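Ketoacyl_synth_N domain-containing protein (Photorhabdus luminescens subsp. laumondii, PDB 6SMO) probably acts as the chain-length-factor partner of a ketosynthase in a type II polyketide synthase, lining the pocket that holds the growing polyketide. Local coordinates at residues F69-I74 against A132-L138; F104-I110 against Y128-W133. The contacts are given in a common frame with arbitrary orientation. Residue numbers count along the deposited sequence, not the author numbering.

Interaction 1: residues F69-I74 against A132-L138; sequences FSVYGI and AWFPAAL. With LKZ (3,5,7,9,11-pentakis(oxidanylidene)dodecanal), chain H.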
loop_
_atom_site.group_PDB
_atom_site.type_symbol
_atom_site.label_atom_id
_atom_site.label_comp_id
_atom_site.label_asym_id
_atom_site.label_seq_id
_atom_site.Cartn_x
_atom_site.Cartn_y
_atom_site.Cartn_z
ATOM N N PHE C 69 -8.491 10.841 -7.052
ATOM C CA PHE C 69 -8.900 9.809 -6.060
ATOM C C PHE C 69 -8.449 10.248 -4.660
ATOM O O PHE C 69 -9.180 9.981 -3.686
ATOM C CB PHE C 69 -8.381 8.418 -6.444
ATOM C CG PHE C 69 -7.047 8.027 -5.860
ATOM C CD1 PHE C 69 -5.866 8.353 -6.509
ATOM C CD2 PHE C 69 -6.971 7.312 -4.674
ATOM C CE1 PHE C 69 -4.638 7.986 -5.977
ATOM C CE2 PHE C 69 -5.742 6.946 -4.143
ATOM C CZ PHE C 69 -4.578 7.283 -4.796
ATOM N N SER C 70 -7.288 10.907 -4.565
ATOM C CA SER C 70 -6.758 11.516 -3.315
ATOM C C SER C 70 -7.577 12.763 -2.954
ATOM O O SER C 70 -7.792 12.992 -1.748
ATOM C CB SER C 70 -5.286 11.831 -3.431
ATOM O OG SER C 70 -4.513 10.641 -3.432
ATOM N N VAL C 71 -8.015 13.531 -3.960
ATOM C CA VAL C 71 -8.874 14.742 -3.791
ATOM C C VAL C 71 -10.213 14.310 -3.176
ATOM O O VAL C 71 -10.631 14.939 -2.185
ATOM C CB VAL C 71 -9.072 15.495 -5.124
ATOM C CG1 VAL C 71 -10.145 16.571 -5.027
ATOM C CG2 VAL C 71 -7.768 16.095 -5.628
ATOM N N TYR C 72 -10.846 13.273 -3.737
ATOM C CA TYR C 72 -12.143 12.709 -3.270
ATOM C C TYR C 72 -12.003 12.196 -1.832
ATOM O O TYR C 72 -12.965 12.324 -1.050
ATOM C CB TYR C 72 -12.618 11.572 -4.180
ATOM C CG TYR C 72 -12.893 11.935 -5.619
ATOM C CD1 TYR C 72 -13.350 13.192 -5.983
ATOM C CD2 TYR C 72 -12.724 10.996 -6.625
ATOM C CE1 TYR C 72 -13.606 13.514 -7.308
ATOM C CE2 TYR C 72 -12.981 11.299 -7.953
ATOM C CZ TYR C 72 -13.424 12.562 -8.296
ATOM O OH TYR C 72 -13.678 12.868 -9.602
ATOM N N GLY C 73 -10.842 11.620 -1.501
ATOM C CA GLY C 73 -10.544 11.051 -0.172
ATOM C C GLY C 73 -10.490 12.118 0.909
ATOM O O GLY C 73 -11.088 11.898 1.979
ATOM N N ILE C 74 -9.807 13.235 0.637
ATOM C CA ILE C 74 -9.541 14.332 1.620
ATOM C C ILE C 74 -10.854 15.059 1.946
ATOM O O ILE C 74 -11.072 15.353 3.139
ATOM C CB ILE C 74 -8.448 15.289 1.095
ATOM C CG1 ILE C 74 -7.097 14.579 0.966
ATOM C CG2 ILE C 74 -8.338 16.530 1.970
ATOM C CD1 ILE C 74 -6.130 15.254 0.020
ATOM N N ALA C 132 1.748 10.362 -7.075
ATOM C CA ALA C 132 0.338 10.561 -7.460
ATOM C C ALA C 132 -0.430 9.272 -7.760
ATOM O O ALA C 132 -1.592 9.198 -7.421
ATOM C CB ALA C 132 0.272 11.532 -8.604
ATOM N N TRP C 133 0.174 8.351 -8.493
ATOM C CA TRP C 133 -0.530 7.127 -8.942
ATOM C C TRP C 133 -0.801 6.077 -7.864
ATOM O O TRP C 133 -1.915 5.600 -7.808
ATOM C CB TRP C 133 0.159 6.535 -10.172
ATOM C CG TRP C 133 -0.359 5.179 -10.528
ATOM C CD1 TRP C 133 -1.411 4.890 -11.339
ATOM C CD2 TRP C 133 0.143 3.918 -10.065
ATOM N NE1 TRP C 133 -1.604 3.546 -11.403
ATOM C CE2 TRP C 133 -0.660 2.922 -10.640
ATOM C CE3 TRP C 133 1.188 3.533 -9.231
ATOM C CZ2 TRP C 133 -0.451 1.568 -10.401
ATOM C CZ3 TRP C 133 1.387 2.196 -8.990
ATOM C CH2 TRP C 133 0.585 1.228 -9.571
ATOM N N PHE C 134 0.154 5.798 -6.990
ATOM C CA PHE C 134 -0.020 4.637 -6.081
ATOM C C PHE C 134 -1.209 4.791 -5.140
ATOM O O PHE C 134 -1.483 5.869 -4.676
ATOM C CB PHE C 134 1.305 4.170 -5.476
ATOM C CG PHE C 134 1.837 4.972 -4.323
ATOM C CD1 PHE C 134 1.969 6.339 -4.409
ATOM C CD2 PHE C 134 2.237 4.350 -3.161
ATOM C CE1 PHE C 134 2.473 7.063 -3.348
ATOM C CE2 PHE C 134 2.734 5.079 -2.101
ATOM C CZ PHE C 134 2.846 6.435 -2.195
ATOM N N PRO C 135 -1.887 3.683 -4.789
ATOM C CA PRO C 135 -3.048 3.702 -3.921
ATOM C C PRO C 135 -2.785 4.235 -2.505
ATOM O O PRO C 135 -3.644 4.857 -1.962
ATOM C CB PRO C 135 -3.427 2.228 -3.844
ATOM C CG PRO C 135 -2.883 1.632 -5.084
ATOM C CD PRO C 135 -1.575 2.346 -5.248
ATOM N N ALA C 136 -1.559 4.102 -1.998
ATOM C CA ALA C 136 -1.169 4.526 -0.634
ATOM C C ALA C 136 -0.856 6.019 -0.537
ATOM O O ALA C 136 -0.329 6.413 0.476
ATOM C CB ALA C 136 -0.018 3.703 -0.149
ATOM N N ALA C 137 -1.123 6.724 -1.625
ATOM C CA ALA C 137 -0.935 8.174 -1.739
ATOM C C ALA C 137 -1.899 8.869 -0.792
ATOM O O ALA C 137 -1.488 9.798 -0.135
ATOM C CB ALA C 137 -1.199 8.558 -3.164
ATOM N N LEU C 138 -3.129 8.375 -0.720
ATOM C CA LEU C 138 -4.193 9.021 0.084
ATOM C C LEU C 138 -3.831 9.027 1.561
ATOM O O LEU C 138 -3.967 10.064 2.171
ATOM C CB LEU C 138 -5.518 8.294 -0.162
ATOM C CG LEU C 138 -6.774 8.924 0.440
ATOM C CD1 LEU C 138 -6.732 10.430 0.367
ATOM C CD2 LEU C 138 -8.013 8.415 -0.244
HETATM C C4 LKZ H . 5.822 4.578 -9.539
HETATM C C5 LKZ H . 4.839 4.446 -8.403
HETATM C C6 LKZ H . 4.972 3.217 -7.499
HETATM C C7 LKZ H . 5.460 3.664 -6.138
HETATM C C8 LKZ H . 5.597 2.640 -5.005
HETATM C C10 LKZ H . 9.541 3.492 -1.680
HETATM C C22 LKZ H . 5.139 4.094 -10.802
HETATM C C11 LKZ H . 10.008 2.110 -2.063
HETATM O O19 LKZ H . 11.036 1.918 -2.688
HETATM C C3 LKZ H . 8.077 3.497 -2.079
HETATM O O23 LKZ H . 7.218 3.801 -1.270
HETATM C C2 LKZ H . 7.728 2.979 -3.481
HETATM C C9 LKZ H . 6.290 3.355 -3.841
HETATM O O20 LKZ H . 5.721 4.269 -3.277
HETATM O O21 LKZ H . 5.789 4.818 -5.970
HETATM O O22 LKZ H . 3.966 5.285 -8.249
HETATM O O24 LKZ H . 4.594 4.858 -11.585
HETATM C C23 LKZ H . 5.177 2.596 -11.040
#
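Two kinds of contact join helix 68-84 to the turn that leads into helix 137-146. The first is polar-aromatic. F69 CA-to-CB points sideways, but chi1 of 92° turns the ring edge to a row of backbone carbonyls: CE1 lies 3.6 Å from A132 O, CZ 3.4 Å from F134 O and CE2 3.7 Å from P135 O, all near the ring plane. F134 O accepts the hydrogen bond of A137 N (3.2 Å), closing the type I turn F134-A137 that runs into the helix, with A136 at its N-cap.

The second kind is apolar. L138 is a knob among F69, S70, G73 and I74, with its CD2 3.7 Å from G73 CA and its CD1 4.2 Å from I74 CG1. An ideal CB on G73 would fall 2.2 Å from L138 CD2, so glycine is what permits this depth. The CA atoms of S70 and L138 are 4.9 Å apart, and A137 CB sits 4.0 Å from F69 CZ.

On the far side F134 faces the ligand, its CE2 3.3 Å from LKZ O20. This buried, close-packed junction pairs aromatic CH groups with carbonyl oxygens and packs apolar groups, consistent with a fit that rests mainly on shape.

Interaction 2: residues F104-I110 against Y128-W133; sequences FGGWQHI and YVATAW. With LKZ (3,5,7,9,11-pentakis(oxidanylidene)dodecanal), chain H.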
loop_
_atom_site.group_PDB
_atom_site.type_symbol
_atom_site.label_atom_id
_atom_site.label_comp_id
_atom_site.label_asym_id
_atom_site.label_seq_id
_atom_site.Cartn_x
_atom_site.Cartn_y
_atom_site.Cartn_z
ATOM N N PHE C 104 -7.686 0.870 -8.280
ATOM C CA PHE C 104 -7.283 1.314 -9.645
ATOM C C PHE C 104 -6.185 2.387 -9.595
ATOM O O PHE C 104 -5.591 2.659 -10.659
ATOM C CB PHE C 104 -8.498 1.812 -10.431
ATOM C CG PHE C 104 -9.329 0.712 -11.041
ATOM C CD1 PHE C 104 -8.938 0.103 -12.224
ATOM C CD2 PHE C 104 -10.494 0.277 -10.428
ATOM C CE1 PHE C 104 -9.698 -0.913 -12.784
ATOM C CE2 PHE C 104 -11.253 -0.739 -10.990
ATOM C CZ PHE C 104 -10.854 -1.332 -12.166
ATOM N N GLY C 105 -5.922 2.975 -8.425
ATOM C CA GLY C 105 -4.867 3.994 -8.246
ATOM C C GLY C 105 -5.296 5.349 -8.784
ATOM O O GLY C 105 -6.489 5.687 -8.647
ATOM N N GLY C 106 -4.360 6.096 -9.378
ATOM C CA GLY C 106 -4.584 7.458 -9.903
ATOM C C GLY C 106 -3.968 7.652 -11.278
ATOM O O GLY C 106 -2.886 8.267 -11.360
ATOM N N TRP C 107 -4.645 7.168 -12.323
ATOM C CA TRP C 107 -4.163 7.193 -13.732
ATOM C C TRP C 107 -4.364 8.580 -14.355
ATOM O O TRP C 107 -3.578 8.926 -15.258
ATOM C CB TRP C 107 -4.849 6.098 -14.561
ATOM C CG TRP C 107 -4.142 4.780 -14.493
ATOM C CD1 TRP C 107 -4.511 3.678 -13.777
ATOM C CD2 TRP C 107 -2.913 4.436 -15.155
ATOM N NE1 TRP C 107 -3.605 2.668 -13.960
ATOM C CE2 TRP C 107 -2.613 3.104 -14.799
ATOM C CE3 TRP C 107 -2.046 5.117 -16.018
ATOM C CZ2 TRP C 107 -1.480 2.446 -15.275
ATOM C CZ3 TRP C 107 -0.927 4.466 -16.488
ATOM C CH2 TRP C 107 -0.649 3.147 -16.120
ATOM N N GLN C 108 -5.365 9.338 -13.894
ATOM C CA GLN C 108 -5.743 10.667 -14.451
ATOM C C GLN C 108 -4.534 11.614 -14.431
ATOM O O GLN C 108 -4.404 12.413 -15.379
ATOM C CB GLN C 108 -6.916 11.268 -13.670
ATOM C CG GLN C 108 -7.345 12.648 -14.154
ATOM C CD GLN C 108 -7.720 12.662 -15.616
ATOM O OE1 GLN C 108 -8.631 11.961 -16.050
ATOM N NE2 GLN C 108 -7.016 13.472 -16.391
ATOM N N HIS C 109 -3.685 11.523 -13.399
ATOM C CA HIS C 109 -2.559 12.461 -13.140
ATOM C C HIS C 109 -1.319 12.091 -13.968
ATOM O O HIS C 109 -0.483 12.992 -14.177
ATOM C CB HIS C 109 -2.227 12.507 -11.640
ATOM C CG HIS C 109 -1.562 13.772 -11.209
ATOM N ND1 HIS C 109 -0.189 13.924 -11.205
ATOM C CD2 HIS C 109 -2.074 14.941 -10.767
ATOM C CE1 HIS C 109 0.115 15.134 -10.780
ATOM N NE2 HIS C 109 -1.025 15.777 -10.504
ATOM N N ILE C 110 -1.194 10.833 -14.415
ATOM C CA ILE C 110 0.076 10.284 -14.989
ATOM C C ILE C 110 -0.109 9.781 -16.430
ATOM O O ILE C 110 0.925 9.563 -17.086
ATOM C CB ILE C 110 0.652 9.181 -14.075
ATOM C CG1 ILE C 110 -0.145 7.875 -14.156
ATOM C CG2 ILE C 110 0.772 9.680 -12.642
ATOM C CD1 ILE C 110 0.613 6.664 -13.663
ATOM N N TYR C 128 6.229 13.823 -10.021
ATOM C CA TYR C 128 5.043 13.555 -9.162
ATOM C C TYR C 128 4.310 12.287 -9.618
ATOM O O TYR C 128 3.271 11.959 -9.015
ATOM C CB TYR C 128 4.105 14.765 -9.144
ATOM C CG TYR C 128 4.602 15.909 -8.298
ATOM C CD1 TYR C 128 4.778 15.757 -6.931
ATOM C CD2 TYR C 128 4.905 17.139 -8.859
ATOM C CE1 TYR C 128 5.238 16.799 -6.142
ATOM C CE2 TYR C 128 5.364 18.191 -8.083
ATOM C CZ TYR C 128 5.532 18.020 -6.721
ATOM O OH TYR C 128 5.983 19.049 -5.948
ATOM N N VAL C 129 4.839 11.580 -10.623
ATOM C CA VAL C 129 4.293 10.277 -11.109
ATOM C C VAL C 129 4.504 9.218 -10.015
ATOM O O VAL C 129 3.699 8.269 -9.954
ATOM C CB VAL C 129 4.935 9.857 -12.447
ATOM C CG1 VAL C 129 4.481 8.477 -12.902
ATOM C CG2 VAL C 129 4.673 10.881 -13.540
ATOM N N ALA C 130 5.583 9.363 -9.255
ATOM C CA ALA C 130 5.994 8.458 -8.160
ATOM C C ALA C 130 5.049 8.509 -6.958
ATOM O O ALA C 130 4.996 7.535 -6.224
ATOM C CB ALA C 130 7.420 8.733 -7.775
ATOM N N THR C 131 4.425 9.647 -6.696
ATOM C CA THR C 131 3.533 9.717 -5.520
ATOM C C THR C 131 2.064 9.829 -5.908
ATOM O O THR C 131 1.250 9.461 -5.106
ATOM C CB THR C 131 3.943 10.871 -4.610
ATOM O OG1 THR C 131 4.193 11.973 -5.472
ATOM C CG2 THR C 131 5.201 10.566 -3.836
ATOM N N ALA C 132 1.748 10.362 -7.075
ATOM C CA ALA C 132 0.338 10.561 -7.460
ATOM C C ALA C 132 -0.430 9.272 -7.760
ATOM O O ALA C 132 -1.592 9.198 -7.421
ATOM C CB ALA C 132 0.272 11.532 -8.604
ATOM N N TRP C 133 0.174 8.351 -8.493
ATOM C CA TRP C 133 -0.530 7.127 -8.942
ATOM C C TRP C 133 -0.801 6.077 -7.864
ATOM O O TRP C 133 -1.915 5.600 -7.808
ATOM C CB TRP C 133 0.159 6.535 -10.172
ATOM C CG TRP C 133 -0.359 5.179 -10.528
ATOM C CD1 TRP C 133 -1.411 4.890 -11.339
ATOM C CD2 TRP C 133 0.143 3.918 -10.065
ATOM N NE1 TRP C 133 -1.604 3.546 -11.403
ATOM C CE2 TRP C 133 -0.660 2.922 -10.640
ATOM C CE3 TRP C 133 1.188 3.533 -9.231
ATOM C CZ2 TRP C 133 -0.451 1.568 -10.401
ATOM C CZ3 TRP C 133 1.387 2.196 -8.990
ATOM C CH2 TRP C 133 0.585 1.228 -9.571
HETATM C C4 LKZ H . 5.822 4.578 -9.539
HETATM C C5 LKZ H . 4.839 4.446 -8.403
HETATM C C6 LKZ H . 4.972 3.217 -7.499
HETATM C C7 LKZ H . 5.460 3.664 -6.138
HETATM C C8 LKZ H . 5.597 2.640 -5.005
HETATM C C10 LKZ H . 9.541 3.492 -1.680
HETATM C C22 LKZ H . 5.139 4.094 -10.802
HETATM C C11 LKZ H . 10.008 2.110 -2.063
HETATM O O19 LKZ H . 11.036 1.918 -2.688
HETATM C C3 LKZ H . 8.077 3.497 -2.079
HETATM O O23 LKZ H . 7.218 3.801 -1.270
HETATM C C2 LKZ H . 7.728 2.979 -3.481
HETATM C C9 LKZ H . 6.290 3.355 -3.841
HETATM O O20 LKZ H . 5.721 4.269 -3.277
HETATM O O21 LKZ H . 5.789 4.818 -5.970
HETATM O O22 LKZ H . 3.966 5.285 -8.249
HETATM O O24 LKZ H . 4.594 4.858 -11.585
HETATM C C23 LKZ H . 5.177 2.596 -11.040
#
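Side-chain conformations trace how the loop 104-110 meets the short, weakly bonded helix 129-132. W107 starts with its CA-CB bond directed away, but chi1 of -87° (m) and chi2 of 104° swing the indole back to W133, whose chi1 is 170° (t). The result is a T-shaped pair, the edge of W133 toward the face of W107, with five-membered-ring centroids 4.6 Å apart and planes at 72°. W133 NE1 lies over that face, 3.4 Å from W107 NE1; both are donors, so the proximity is packing.

I110, with chi1 p (74°) and chi2 t, packs among V129, A132 and W133; its closest approaches are CD1 to W133 CB (3.5 Å) and CG2 to V129 CG1 (3.9 Å). H109 takes chi1 t, which sets ND1 3.6 Å from A132 CB, while NE2 is hydrogen-bonded to R64 O. Y128 CA-to-CB points at the loop, CB lying 4.3 Å from H109 CE1, but the ring turns off to a hydrogen bond between OH and K65 NZ.

The backbones meet at the glycines. G106 N gives W133 O a weak hydrogen bond (2.9 Å, 124°), and W133 CA makes a CH···O contact of 3.6 Å with G106 O. At G105, phi of 77° and an ideal CB 2.9 Å from W133 O both favour glycine.

W133 CE3 and V129 O each approach LKZ O22 to 3.4 Å, and M137 of the PKS_KS chain packs on both tryptophans. The arrangement is consistent with a wall of the polyketide tunnel at a ketosynthase/chain-length-factor interface, as in type II polyketide synthases of the thiolase fold.

Interactions 1 and 2 share A132 and W133, and their centres are 8 Å apart; along the chain, interaction 2 is nested within the loop that interaction 1 closes. F69 ties them directly, its CD1 lying 3.5 Å from G105 O and 3.7 Å from G106 CA, while A137 CB rests 3.3 Å from T131 O. Thus helix 68-84, loop 104-110 and the overlapping segments 128-133 and 132-138 pack together. The ligand-facing side supplies V129, A130 and W133 from interaction 2 and W133 and F134 from interaction 1, all four pocket residues of this chain. F428 N of the PKS_KS chain hydrogen-bonds LKZ, so the hexaketide site is shared between subunits.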